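Local coordinates for protein 3-methylornithine synthase (Methanosarcina barkeri, PDB 3T7V) that uses a [4Fe-4S] cluster and S-adenosylmethionine to isomerise L-lysine to (3R)-3-methyl-D-ornithine by radical chemistry, a step in pyrrolysine biosynthesis, at residues L91-E94 / E95-E98; M115-P119 / Y120-D124; F128-L131 / V132-K136; M150-A153 / T154-K157; G189-N192 / A193-F196. All blocks are in the same frame, centred on the assembly; numbering follows the deposited sequence.

Contact 1: residues L91-E94 / E95-E98; sequences LTME and EIKE
Thr92 and Glu95 trade hydrogen bonds in both directions. Glu95 N gives its hydrogen to Thr92 OG1 over 3.1 Å, and Thr92 N returns one to Glu95 OE1 over 3.0 Å, nearly straight at 167°; a weak bond also joins Thr92 OG1 to OE1. OE1 receives the amide on its anti lone pair, the one turned away from OE2. A chi1 of 63° turns the Thr92 hydroxyl back over the first turn of the helix, while the extended Glu95 chain reaches back to the N of Thr92. This reciprocal pair is a capping box with Thr92 as N-cap, and it starts helix 93-103 of the TIM-barrel-like radical SAM core. The box gives both Thr92 N and Glu95 N a side-chain acceptor at the start of the helix, and the carboxylate probably gains from lying at the positive end of the helix dipole.

Backbone bonds follow at once: Ile96 N to Thr92 O, Lys97 N to Met93 O and Glu98 N to Glu94 O.

The apolar contacts lie on another side of the turn. Leu91 CB meets Ile96 CG1 at 3.8 Å, and Met93 CE, on a chain bent at chi2 and chi3, comes to 4.0 Å from Ile96 CD1. Ile96 also packs on Leu131 and Val135 of helix 126-139, whereas the lysine stem lies against the methionine, Lys97 CE 4.0 Å from Met93 CG.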
# COMPACT_ATOMS: atom_id res chain seq x y z
N LEU A 91 20.58 3.78 -1.73
CA LEU A 91 21.18 2.90 -2.79
C LEU A 91 21.91 3.78 -3.80
O LEU A 91 21.44 4.85 -4.22
CB LEU A 91 20.10 2.14 -3.53
CG LEU A 91 19.26 1.20 -2.65
CD1 LEU A 91 18.28 0.48 -3.55
CD2 LEU A 91 20.17 0.18 -1.87
N THR A 92 23.13 3.31 -4.20
CA THR A 92 23.80 3.97 -5.28
C THR A 92 23.19 3.54 -6.65
O THR A 92 22.43 2.56 -6.68
CB THR A 92 25.30 3.55 -5.32
OG1 THR A 92 25.33 2.13 -5.57
CG2 THR A 92 25.99 3.92 -4.03
N MET A 93 23.57 4.24 -7.74
CA MET A 93 23.10 3.85 -9.04
C MET A 93 23.47 2.42 -9.36
O MET A 93 22.66 1.69 -9.96
CB MET A 93 23.66 4.81 -10.11
CG MET A 93 23.02 4.61 -11.48
SD MET A 93 21.18 4.68 -11.36
CE MET A 93 20.79 5.95 -10.12
N GLU A 94 24.72 1.98 -9.02
CA GLU A 94 25.08 0.62 -9.29
C GLU A 94 24.21 -0.40 -8.54
O GLU A 94 23.81 -1.44 -9.07
CB GLU A 94 26.56 0.38 -8.95
CG GLU A 94 27.52 1.04 -9.93
CD GLU A 94 27.68 2.55 -9.76
OE1 GLU A 94 27.16 3.28 -8.81
OE2 GLU A 94 28.40 3.08 -10.67
N GLU A 95 23.89 -0.08 -7.27
CA GLU A 95 23.02 -0.97 -6.49
C GLU A 95 21.60 -0.98 -7.07
O GLU A 95 20.95 -2.07 -7.07
CB GLU A 95 22.90 -0.45 -5.03
CG GLU A 95 24.19 -0.72 -4.21
CD GLU A 95 24.12 -0.23 -2.73
OE1 GLU A 95 24.01 0.99 -2.56
OE2 GLU A 95 24.22 -1.07 -1.77
N ILE A 96 21.12 0.15 -7.61
CA ILE A 96 19.78 0.16 -8.22
C ILE A 96 19.79 -0.69 -9.49
O ILE A 96 18.89 -1.47 -9.69
CB ILE A 96 19.36 1.63 -8.52
CG1 ILE A 96 19.15 2.35 -7.16
CG2 ILE A 96 18.11 1.66 -9.45
CD1 ILE A 96 19.13 3.87 -7.16
N LYS A 97 20.83 -0.56 -10.29
CA LYS A 97 20.88 -1.35 -11.51
C LYS A 97 21.03 -2.85 -11.20
O LYS A 97 20.33 -3.68 -11.83
CB LYS A 97 22.05 -0.87 -12.42
CG LYS A 97 21.70 0.43 -13.12
CD LYS A 97 22.86 0.86 -13.98
CE LYS A 97 22.53 2.19 -14.66
NZ LYS A 97 23.73 2.82 -15.23
N GLU A 98 21.81 -3.21 -10.17
CA GLU A 98 21.92 -4.60 -9.82
C GLU A 98 20.59 -5.12 -9.32
O GLU A 98 20.18 -6.24 -9.68
CB GLU A 98 23.03 -4.76 -8.81
CG GLU A 98 23.14 -6.18 -8.20
CD GLU A 98 23.57 -7.22 -9.24
OE1 GLU A 98 24.57 -6.91 -9.94
OE2 GLU A 98 22.93 -8.34 -9.33

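Contact 2: residues M115-P119 / Y120-D124; sequences MGEDP and YYYED. With SAM (S-adenosylmethionine), chain C.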
# COMPACT_ATOMS: atom_id res chain seq x y z
N MET A 115 10.76 5.99 -1.04
CA MET A 115 11.77 6.59 -0.20
C MET A 115 11.09 7.31 0.93
O MET A 115 9.93 7.70 0.88
CB MET A 115 12.73 7.57 -0.96
CG MET A 115 11.92 8.66 -1.70
SD MET A 115 13.12 9.90 -2.30
CE MET A 115 12.02 10.91 -3.27
N GLY A 116 11.88 7.53 1.99
CA GLY A 116 11.53 8.64 2.92
C GLY A 116 11.65 9.97 2.17
O GLY A 116 12.11 9.97 0.99
N GLU A 117 11.24 11.07 2.77
CA GLU A 117 11.44 12.37 2.13
C GLU A 117 12.92 12.69 2.34
O GLU A 117 13.29 13.43 3.24
CB GLU A 117 10.52 13.42 2.73
CG GLU A 117 9.04 13.10 2.44
CD GLU A 117 8.17 14.36 2.41
OE1 GLU A 117 8.67 15.48 2.52
OE2 GLU A 117 6.93 14.11 2.23
N ASP A 118 13.75 12.16 1.41
CA ASP A 118 15.23 12.22 1.62
C ASP A 118 15.69 13.60 1.14
O ASP A 118 15.55 13.89 -0.06
CB ASP A 118 15.81 11.08 0.78
CG ASP A 118 17.33 11.06 0.80
OD1 ASP A 118 17.94 11.94 1.37
OD2 ASP A 118 17.82 10.10 0.17
N PRO A 119 16.37 14.33 2.02
CA PRO A 119 16.90 15.63 1.61
C PRO A 119 17.76 15.61 0.37
O PRO A 119 17.79 16.56 -0.37
CB PRO A 119 17.76 16.04 2.83
CG PRO A 119 17.14 15.31 3.99
CD PRO A 119 16.60 14.01 3.46
N TYR A 120 18.51 14.52 0.12
CA TYR A 120 19.31 14.39 -1.10
C TYR A 120 18.45 14.51 -2.37
O TYR A 120 18.80 15.22 -3.33
CB TYR A 120 20.05 13.07 -1.05
CG TYR A 120 20.84 12.80 -2.33
CD1 TYR A 120 22.07 13.41 -2.57
CD2 TYR A 120 20.32 11.94 -3.31
CE1 TYR A 120 22.78 13.22 -3.76
CE2 TYR A 120 20.99 11.70 -4.51
CZ TYR A 120 22.27 12.32 -4.67
OH TYR A 120 22.92 12.08 -5.86
N TYR A 121 17.32 13.79 -2.39
CA TYR A 121 16.44 13.84 -3.56
C TYR A 121 15.58 15.10 -3.56
O TYR A 121 15.26 15.59 -4.65
CB TYR A 121 15.56 12.57 -3.64
CG TYR A 121 16.36 11.36 -4.01
CD1 TYR A 121 16.72 11.13 -5.34
CD2 TYR A 121 16.78 10.38 -3.04
CE1 TYR A 121 17.45 10.04 -5.72
CE2 TYR A 121 17.56 9.30 -3.40
CZ TYR A 121 17.86 9.10 -4.74
OH TYR A 121 18.59 7.99 -5.18
N TYR A 122 15.22 15.64 -2.39
CA TYR A 122 14.42 16.88 -2.37
C TYR A 122 15.23 18.14 -2.70
O TYR A 122 14.63 19.10 -3.20
CB TYR A 122 13.73 16.98 -1.00
CG TYR A 122 12.43 16.17 -0.97
CD1 TYR A 122 12.41 14.76 -1.00
CD2 TYR A 122 11.19 16.85 -0.97
CE1 TYR A 122 11.20 14.05 -1.03
CE2 TYR A 122 10.01 16.15 -0.95
CZ TYR A 122 10.03 14.72 -0.99
OH TYR A 122 8.80 14.08 -0.99
N GLU A 123 16.55 18.13 -2.43
CA GLU A 123 17.47 19.31 -2.74
C GLU A 123 17.54 19.50 -4.21
O GLU A 123 17.62 20.63 -4.68
CB GLU A 123 18.88 18.87 -2.20
CG GLU A 123 20.07 19.72 -2.42
CD GLU A 123 21.17 19.18 -1.57
OE1 GLU A 123 21.80 18.15 -1.93
OE2 GLU A 123 21.35 19.77 -0.50
N ASP A 124 17.52 18.41 -4.97
CA ASP A 124 17.58 18.54 -6.44
C ASP A 124 16.74 17.41 -7.02
O ASP A 124 17.24 16.29 -7.24
CB ASP A 124 19.00 18.43 -6.99
CG ASP A 124 19.01 18.60 -8.53
OD1 ASP A 124 17.85 18.72 -9.12
OD2 ASP A 124 20.13 18.55 -9.13
N SAM C . 7.76 8.67 2.92
CA SAM C . 6.71 8.53 2.02
C SAM C . 5.37 8.73 2.60
O SAM C . 5.24 8.90 3.83
OXT SAM C . 4.39 8.83 1.78
CB SAM C . 6.46 7.24 1.70
CG SAM C . 6.50 6.14 2.69
SD SAM C . 4.95 5.15 2.70
CE SAM C . 5.56 3.57 2.17
C5' SAM C . 4.75 4.86 4.45
C4' SAM C . 3.48 4.62 4.78
O4' SAM C . 3.96 3.24 5.35
C3' SAM C . 2.88 5.46 5.62
O3' SAM C . 2.03 5.98 4.59
C2' SAM C . 2.11 4.33 6.31
O2' SAM C . 0.77 4.10 5.77
C1' SAM C . 2.93 3.02 6.32
N9 SAM C . 3.65 2.88 7.63
C8 SAM C . 4.71 3.59 8.14
N7 SAM C . 4.98 3.14 9.36
C5 SAM C . 4.10 2.12 9.64
C6 SAM C . 3.88 1.35 10.79
N6 SAM C . 4.60 1.48 11.90
N1 SAM C . 2.95 0.38 10.73
C2 SAM C . 2.17 0.20 9.63
N3 SAM C . 2.28 1.01 8.54
C4 SAM C . 3.27 1.95 8.56
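Asp118 grips the start of helix 119-123 with both its side chain and its carbonyl. As N-cap, it accepts Tyr120 N on OD1 at 2.9 Å, the N-H coming from above the carboxylate plane. Its O takes the N-H of Tyr122 at 2.9 Å, with a weak second bond from Tyr121 N.

The three side chains before the helix meet two tyrosine rings. Met115 SD lies 4.5 Å from the centroid of the Tyr121 ring, an oblique Met-aromatic contact, and its CE continues to Tyr122 CE1 at 3.9 Å. Beyond CG the methionine chain is extended, which carries the sulfur out to the ring. Asp118 OD2 is at the edge of the Tyr121 ring, 3.4 Å from CD2. Glu117 makes an off-centre CH-pi contact from CB to the Tyr122 ring, and its carboxylate is within 8° of parallel to that ring.

Outside partners fix these groups. Arg90 and Ser68 hold Asp118 OD2, Pro147 O receives the Tyr122 hydroxyl, and Leu149 N binds Glu117 OE2.

At the other end, Met115 O is 3.1 Å from the amino N of S-adenosylmethionine, and Gly116 touches the iron-sulfur cluster. The loop leaving strand 110-115 thus lines the cofactor site while its next residues begin a helix. The buried Asp118 carboxylate, shared among a helix amide, a hydroxyl and an arginine, is probably kept ionised.

Contact 3: residues F128-L131 / V132-K136; sequences FVEL and VQIVK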
# COMPACT_ATOMS: atom_id res chain seq x y z
N PHE A 128 15.77 12.49 -8.53
CA PHE A 128 14.72 11.48 -8.44
C PHE A 128 14.19 11.20 -9.85
O PHE A 128 13.87 10.04 -10.16
CB PHE A 128 13.62 12.01 -7.52
CG PHE A 128 12.43 11.11 -7.49
CD1 PHE A 128 12.52 9.80 -6.99
CD2 PHE A 128 11.24 11.54 -8.08
CE1 PHE A 128 11.41 8.89 -6.99
CE2 PHE A 128 10.15 10.67 -8.06
CZ PHE A 128 10.22 9.35 -7.54
N VAL A 129 13.97 12.23 -10.64
CA VAL A 129 13.47 12.05 -12.04
C VAL A 129 14.46 11.15 -12.80
O VAL A 129 14.01 10.24 -13.54
CB VAL A 129 13.32 13.44 -12.72
CG1 VAL A 129 12.88 13.22 -14.19
CG2 VAL A 129 12.25 14.27 -11.96
N GLU A 130 15.77 11.31 -12.59
CA GLU A 130 16.74 10.47 -13.32
C GLU A 130 16.65 9.04 -12.81
O GLU A 130 16.81 8.08 -13.59
CB GLU A 130 18.18 11.06 -13.11
CG GLU A 130 19.31 10.32 -13.88
CD GLU A 130 20.62 11.12 -13.96
OE1 GLU A 130 21.64 10.54 -14.40
OE2 GLU A 130 20.63 12.33 -13.60
N LEU A 131 16.42 8.89 -11.51
CA LEU A 131 16.23 7.51 -10.95
C LEU A 131 14.99 6.85 -11.62
O LEU A 131 15.04 5.65 -12.06
CB LEU A 131 16.10 7.53 -9.40
CG LEU A 131 15.99 6.16 -8.74
CD1 LEU A 131 16.34 6.44 -7.25
CD2 LEU A 131 14.61 5.66 -8.86
N VAL A 132 13.87 7.53 -11.71
CA VAL A 132 12.75 6.90 -12.40
C VAL A 132 13.06 6.56 -13.86
O VAL A 132 12.72 5.45 -14.31
CB VAL A 132 11.53 7.89 -12.35
CG1 VAL A 132 10.34 7.35 -13.17
CG2 VAL A 132 11.07 8.09 -10.89
N GLN A 133 13.77 7.44 -14.55
CA GLN A 133 14.12 7.19 -15.96
C GLN A 133 14.97 5.92 -16.04
O GLN A 133 14.74 5.08 -16.90
CB GLN A 133 14.89 8.38 -16.50
CG GLN A 133 15.37 8.15 -17.96
CD GLN A 133 16.17 9.30 -18.51
OE1 GLN A 133 16.18 10.36 -17.97
NE2 GLN A 133 16.91 9.05 -19.57
N ILE A 134 15.97 5.75 -15.17
CA ILE A 134 16.85 4.58 -15.22
C ILE A 134 16.10 3.34 -14.94
O ILE A 134 16.28 2.32 -15.65
CB ILE A 134 18.08 4.76 -14.28
CG1 ILE A 134 19.01 5.82 -14.89
CG2 ILE A 134 18.80 3.44 -14.07
CD1 ILE A 134 20.00 6.37 -13.92
N VAL A 135 15.27 3.34 -13.89
CA VAL A 135 14.50 2.13 -13.63
C VAL A 135 13.53 1.79 -14.78
O VAL A 135 13.35 0.61 -15.14
CB VAL A 135 13.71 2.29 -12.29
CG1 VAL A 135 12.80 1.06 -12.08
CG2 VAL A 135 14.74 2.44 -11.12
N LYS A 136 12.87 2.78 -15.39
CA LYS A 136 11.93 2.51 -16.49
C LYS A 136 12.74 1.95 -17.67
O LYS A 136 12.29 1.01 -18.35
CB LYS A 136 11.21 3.78 -16.89
CG LYS A 136 10.01 3.52 -17.80
CD LYS A 136 8.87 2.96 -16.97
CE LYS A 136 7.68 2.84 -17.86
NZ LYS A 136 6.48 2.46 -16.98
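Phe128 has CG trans to its backbone N (chi1 174°), and Val132, one turn on, has CG2 trans to its carbonyl carbon; together these torsions lay the valine methyl over a face of the phenyl ring. CG2 stands 4.0 Å from the ring centroid and 23° off the normal, a CH-pi contact displaced toward the rim, where Phe128 CZ is the nearest ring atom at 3.7 Å. Leu131 and Val135 repeat the i to i+4 spacing differently: they run side by side in the same direction, with CD2 of the leucine 3.9 Å from CG2 of the valine. Toward the more exposed side, Glu130 CG meets Ile134 CD1 at 4.0 Å, an aliphatic contact made by the stem of an otherwise exposed glutamate.

Regular alpha-helical bonds carry all three pairs, among them Val135 N to Leu131 O, almost straight at 176°. In this barrel, helix 126-139 turns Phe128 and Val132 onto Ile145 of strand 143-146, while Leu131, Ile134 and Val135 face helix 93-103. Gln133 is bonded through NE2 to Glu137. The Phe128-Val132 and Leu131-Val135 contacts are thus apolar, resting on dispersion and a methyl-ring contact, with the polar groups of the backbone spent inside the helix.

Contact 4: residues M150-A153 / T154-K157; sequences MDNA and TLLK
Asp151 is the N-cap of helix 152-160, the helix of the beta-alpha-beta unit between strands 143-146 and 163-167, and its OD1 takes two bonds from Thr154. Thr154 N meets Asp151 OD1 at 2.8 Å, nearly along the C-O axis. The hydroxyl Thr154 OG1 donates to Asp151 OD1 at 2.7 Å from above the carboxylate plane. Asp151 chi1 of 62° puts CG between N and the carbonyl carbon, bringing the carboxylate back over the first turn; the helix end would probably stabilise its negative charge.

Packing is tight on the inner side. The sulfur of Met150 lies against the methyl of Thr154, SD to CG2 3.6 Å, so this threonine offers its hydroxyl to the cap and its methyl to the core. Phe128 of helix 126-139 and Pro125 also pack on both residues. Leu155 is also buried, its N bonded to Asp151 O at 3.0 Å.

The other side is more open to solvent, though Asn152 and Leu156 border helix 187-200. Asn152, Ala153, Leu156 and Lys157 join across the turn chiefly through the backbone, as in Leu156 N to Asn152 O at 3.0 Å. Lys157 runs its extended stem past the carbonyl of Ala153, with Lys157 CG 3.4 Å from Ala153 O.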
# COMPACT_ATOMS: atom_id res chain seq x y z
N MET A 150 6.26 15.26 -2.96
CA MET A 150 7.21 15.93 -3.92
C MET A 150 6.33 17.06 -4.61
O MET A 150 5.06 16.99 -4.68
CB MET A 150 7.84 14.84 -4.94
CG MET A 150 9.14 14.01 -4.45
SD MET A 150 10.25 15.19 -5.14
CE MET A 150 11.91 14.49 -5.00
N ASP A 151 7.02 18.10 -5.10
CA ASP A 151 6.28 19.15 -5.74
C ASP A 151 5.65 18.76 -7.05
O ASP A 151 6.01 17.76 -7.68
CB ASP A 151 7.07 20.46 -5.86
CG ASP A 151 8.30 20.38 -6.66
OD1 ASP A 151 8.39 19.71 -7.69
OD2 ASP A 151 9.23 21.14 -6.32
N ASN A 152 4.68 19.57 -7.47
CA ASN A 152 3.98 19.26 -8.71
C ASN A 152 4.95 19.21 -9.92
O ASN A 152 4.79 18.35 -10.79
CB ASN A 152 2.94 20.33 -9.01
CG ASN A 152 1.76 20.28 -8.11
OD1 ASN A 152 1.59 19.35 -7.31
ND2 ASN A 152 0.85 21.28 -8.27
N ALA A 153 5.95 20.07 -10.00
CA ALA A 153 6.83 20.01 -11.15
C ALA A 153 7.54 18.64 -11.20
O ALA A 153 7.82 18.10 -12.25
CB ALA A 153 7.85 21.12 -11.10
N THR A 154 7.95 18.13 -10.02
CA THR A 154 8.68 16.86 -10.03
C THR A 154 7.69 15.74 -10.42
O THR A 154 8.08 14.83 -11.17
CB THR A 154 9.25 16.58 -8.68
OG1 THR A 154 10.06 17.71 -8.35
CG2 THR A 154 10.15 15.32 -8.69
N LEU A 155 6.45 15.80 -9.93
CA LEU A 155 5.45 14.78 -10.31
C LEU A 155 5.28 14.74 -11.84
O LEU A 155 5.16 13.67 -12.47
CB LEU A 155 4.07 15.00 -9.60
CG LEU A 155 4.13 14.70 -8.09
CD1 LEU A 155 2.74 15.15 -7.56
CD2 LEU A 155 4.41 13.19 -7.85
N LEU A 156 5.22 15.93 -12.44
CA LEU A 156 5.01 16.01 -13.89
C LEU A 156 6.22 15.45 -14.65
O LEU A 156 6.05 14.65 -15.60
CB LEU A 156 4.74 17.52 -14.15
CG LEU A 156 4.76 18.14 -15.44
CD1 LEU A 156 4.14 19.55 -15.20
CD2 LEU A 156 6.12 18.13 -16.08
N LYS A 157 7.44 15.72 -14.17
CA LYS A 157 8.63 15.20 -14.83
C LYS A 157 8.75 13.67 -14.67
O LYS A 157 9.17 12.96 -15.62
CB LYS A 157 9.86 15.89 -14.33
CG LYS A 157 9.95 17.34 -14.84
CD LYS A 157 11.12 17.97 -14.10
CE LYS A 157 11.43 19.27 -14.76
NZ LYS A 157 11.75 20.21 -13.64

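Contact 5: residues G189-N192 / A193-F196; sequences GRVN and ARRF. With SAM (S-adenosylmethionine), chain C.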
# COMPACT_ATOMS: atom_id res chain seq x y z
N GLY A 189 -2.50 19.17 1.50
CA GLY A 189 -1.33 19.06 0.59
C GLY A 189 -1.35 17.69 -0.09
O GLY A 189 -1.01 17.56 -1.26
N ARG A 190 -1.59 16.63 0.72
CA ARG A 190 -1.53 15.26 0.15
C ARG A 190 -2.71 15.05 -0.78
O ARG A 190 -2.57 14.38 -1.82
CB ARG A 190 -1.46 14.12 1.20
CG ARG A 190 -0.18 14.20 2.03
CD ARG A 190 -0.09 13.23 3.17
NE ARG A 190 0.29 11.88 2.75
CZ ARG A 190 1.56 11.47 2.57
NH1 ARG A 190 2.60 12.36 2.59
NH2 ARG A 190 1.84 10.15 2.35
N VAL A 191 -3.90 15.52 -0.37
CA VAL A 191 -5.07 15.43 -1.22
C VAL A 191 -4.81 16.12 -2.56
O VAL A 191 -5.11 15.52 -3.67
CB VAL A 191 -6.24 16.09 -0.50
CG1 VAL A 191 -7.43 16.16 -1.45
CG2 VAL A 191 -6.63 15.29 0.77
N ASN A 192 -4.23 17.32 -2.53
CA ASN A 192 -4.01 18.09 -3.73
C ASN A 192 -2.96 17.47 -4.64
O ASN A 192 -3.05 17.57 -5.90
CB ASN A 192 -3.64 19.55 -3.32
CG ASN A 192 -4.84 20.31 -2.79
OD1 ASN A 192 -5.96 19.93 -2.97
ND2 ASN A 192 -4.58 21.37 -2.06
N ALA A 193 -1.92 16.84 -4.04
CA ALA A 193 -0.92 16.20 -4.85
C ALA A 193 -1.52 14.98 -5.60
O ALA A 193 -1.18 14.78 -6.78
CB ALA A 193 0.26 15.76 -3.95
N ARG A 194 -2.38 14.22 -4.92
CA ARG A 194 -3.00 13.10 -5.65
C ARG A 194 -3.88 13.63 -6.77
O ARG A 194 -3.91 13.01 -7.83
CB ARG A 194 -3.77 12.21 -4.68
CG ARG A 194 -2.84 11.40 -3.76
CD ARG A 194 -3.62 10.28 -3.01
NE ARG A 194 -4.73 10.81 -2.25
CZ ARG A 194 -4.70 11.31 -1.01
NH1 ARG A 194 -5.86 11.88 -0.62
NH2 ARG A 194 -3.62 11.19 -0.19
N ARG A 195 -4.58 14.74 -6.56
CA ARG A 195 -5.41 15.29 -7.61
C ARG A 195 -4.58 15.77 -8.79
O ARG A 195 -4.93 15.50 -9.97
CB ARG A 195 -6.21 16.45 -7.02
CG ARG A 195 -7.34 15.87 -6.15
CD ARG A 195 -8.28 16.92 -5.53
NE ARG A 195 -8.57 17.97 -6.53
CZ ARG A 195 -7.95 19.17 -6.61
NH1 ARG A 195 -7.02 19.51 -5.69
NH2 ARG A 195 -8.28 20.02 -7.54
N PHE A 196 -3.46 16.43 -8.50
CA PHE A 196 -2.57 16.93 -9.55
C PHE A 196 -2.03 15.72 -10.35
O PHE A 196 -1.94 15.75 -11.57
CB PHE A 196 -1.41 17.76 -8.96
CG PHE A 196 -0.47 18.28 -10.03
CD1 PHE A 196 -0.81 19.44 -10.72
CD2 PHE A 196 0.66 17.58 -10.37
CE1 PHE A 196 0.05 19.92 -11.74
CE2 PHE A 196 1.54 18.02 -11.37
CZ PHE A 196 1.20 19.19 -12.06
N SAM C . 7.76 8.67 2.92
CA SAM C . 6.71 8.53 2.02
C SAM C . 5.37 8.73 2.60
O SAM C . 5.24 8.90 3.83
OXT SAM C . 4.39 8.83 1.78
CB SAM C . 6.46 7.24 1.70
CG SAM C . 6.50 6.14 2.69
SD SAM C . 4.95 5.15 2.70
CE SAM C . 5.56 3.57 2.17
C5' SAM C . 4.75 4.86 4.45
C4' SAM C . 3.48 4.62 4.78
O4' SAM C . 3.96 3.24 5.35
C3' SAM C . 2.88 5.46 5.62
O3' SAM C . 2.03 5.98 4.59
C2' SAM C . 2.11 4.33 6.31
O2' SAM C . 0.77 4.10 5.77
C1' SAM C . 2.93 3.02 6.32
N9 SAM C . 3.65 2.88 7.63
C8 SAM C . 4.71 3.59 8.14
N7 SAM C . 4.98 3.14 9.36
C5 SAM C . 4.10 2.12 9.64
C6 SAM C . 3.88 1.35 10.79
N6 SAM C . 4.60 1.48 11.90
N1 SAM C . 2.95 0.38 10.73
C2 SAM C . 2.17 0.20 9.63
N3 SAM C . 2.28 1.01 8.54
C4 SAM C . 3.27 1.95 8.56
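Arg190 reaches the carboxylate of S-adenosylmethionine: its NH2 donates to OXT at 2.9 Å and 164°, with the oxygen at the edge of the guanidinium and in its plane. The chain leaves the helix extended and bends at chi3 (79°), which turns the planar group toward the cofactor. NE of the same guanidinium is bonded to Tyr169 O, a second hold that fixes its rotation. Arg182 binds the cofactor too, and the two arginines bring their NH2 groups close together beside it, their charges probably balanced in part by its carboxylate.

Four residues on, Arg194 folds back along the helix instead. One face of its guanidinium lies over Arg190 O, which is 3.7 Å above the plane and offset toward the rim, while NH1 touches Val191 CG2 at 3.8 Å. NH2 is bonded to Leu168 O and Gln170 OE1, so the group is held in a buried place by partners beyond the helix.

On the exposed side, Asn192 and Arg195 lie side by side with OD1 2.9 Å from NH1 and their amide and guanidinium planes steeply turned, 76° apart.

Regular helical bonds join the two turns, including Arg194 N to Arg190 O at 3.1 Å and Phe196 N to Asn192 O at 2.9 Å. Ala193 is small and buried, its CB 3.5 Å from Gly189 O and packed against Leu149. Helix 187-200 is one of the helices packed round the parallel sheet of the radical SAM barrel, and its early turns supply Arg190 to the S-adenosylmethionine site.

The five contacts follow one another along the chain inside the radical SAM core. Contact 3 touches three others: Ile134 packs on Met93 of contact 1 (CD1 to SD 3.3 Å), Leu131 meets Tyr121 of contact 2, and Phe128 and Val129 face Met150, Thr154 and Lys157 of contact 4. Met150 also meets Met115 and Tyr121 of contact 2. Contact 4 in turn borders contact 5 through Asn152 and Leu155 against Phe196, the centres of the two contacts about 11 Å apart. Contacts 2 and 5 do not touch, with nearest atoms about 5 Å apart, yet both reach S-adenosylmethionine. Contact 1 lies farthest out, its Leu91 side chain about 14 Å from the bound 5-amino-D-isoleucine.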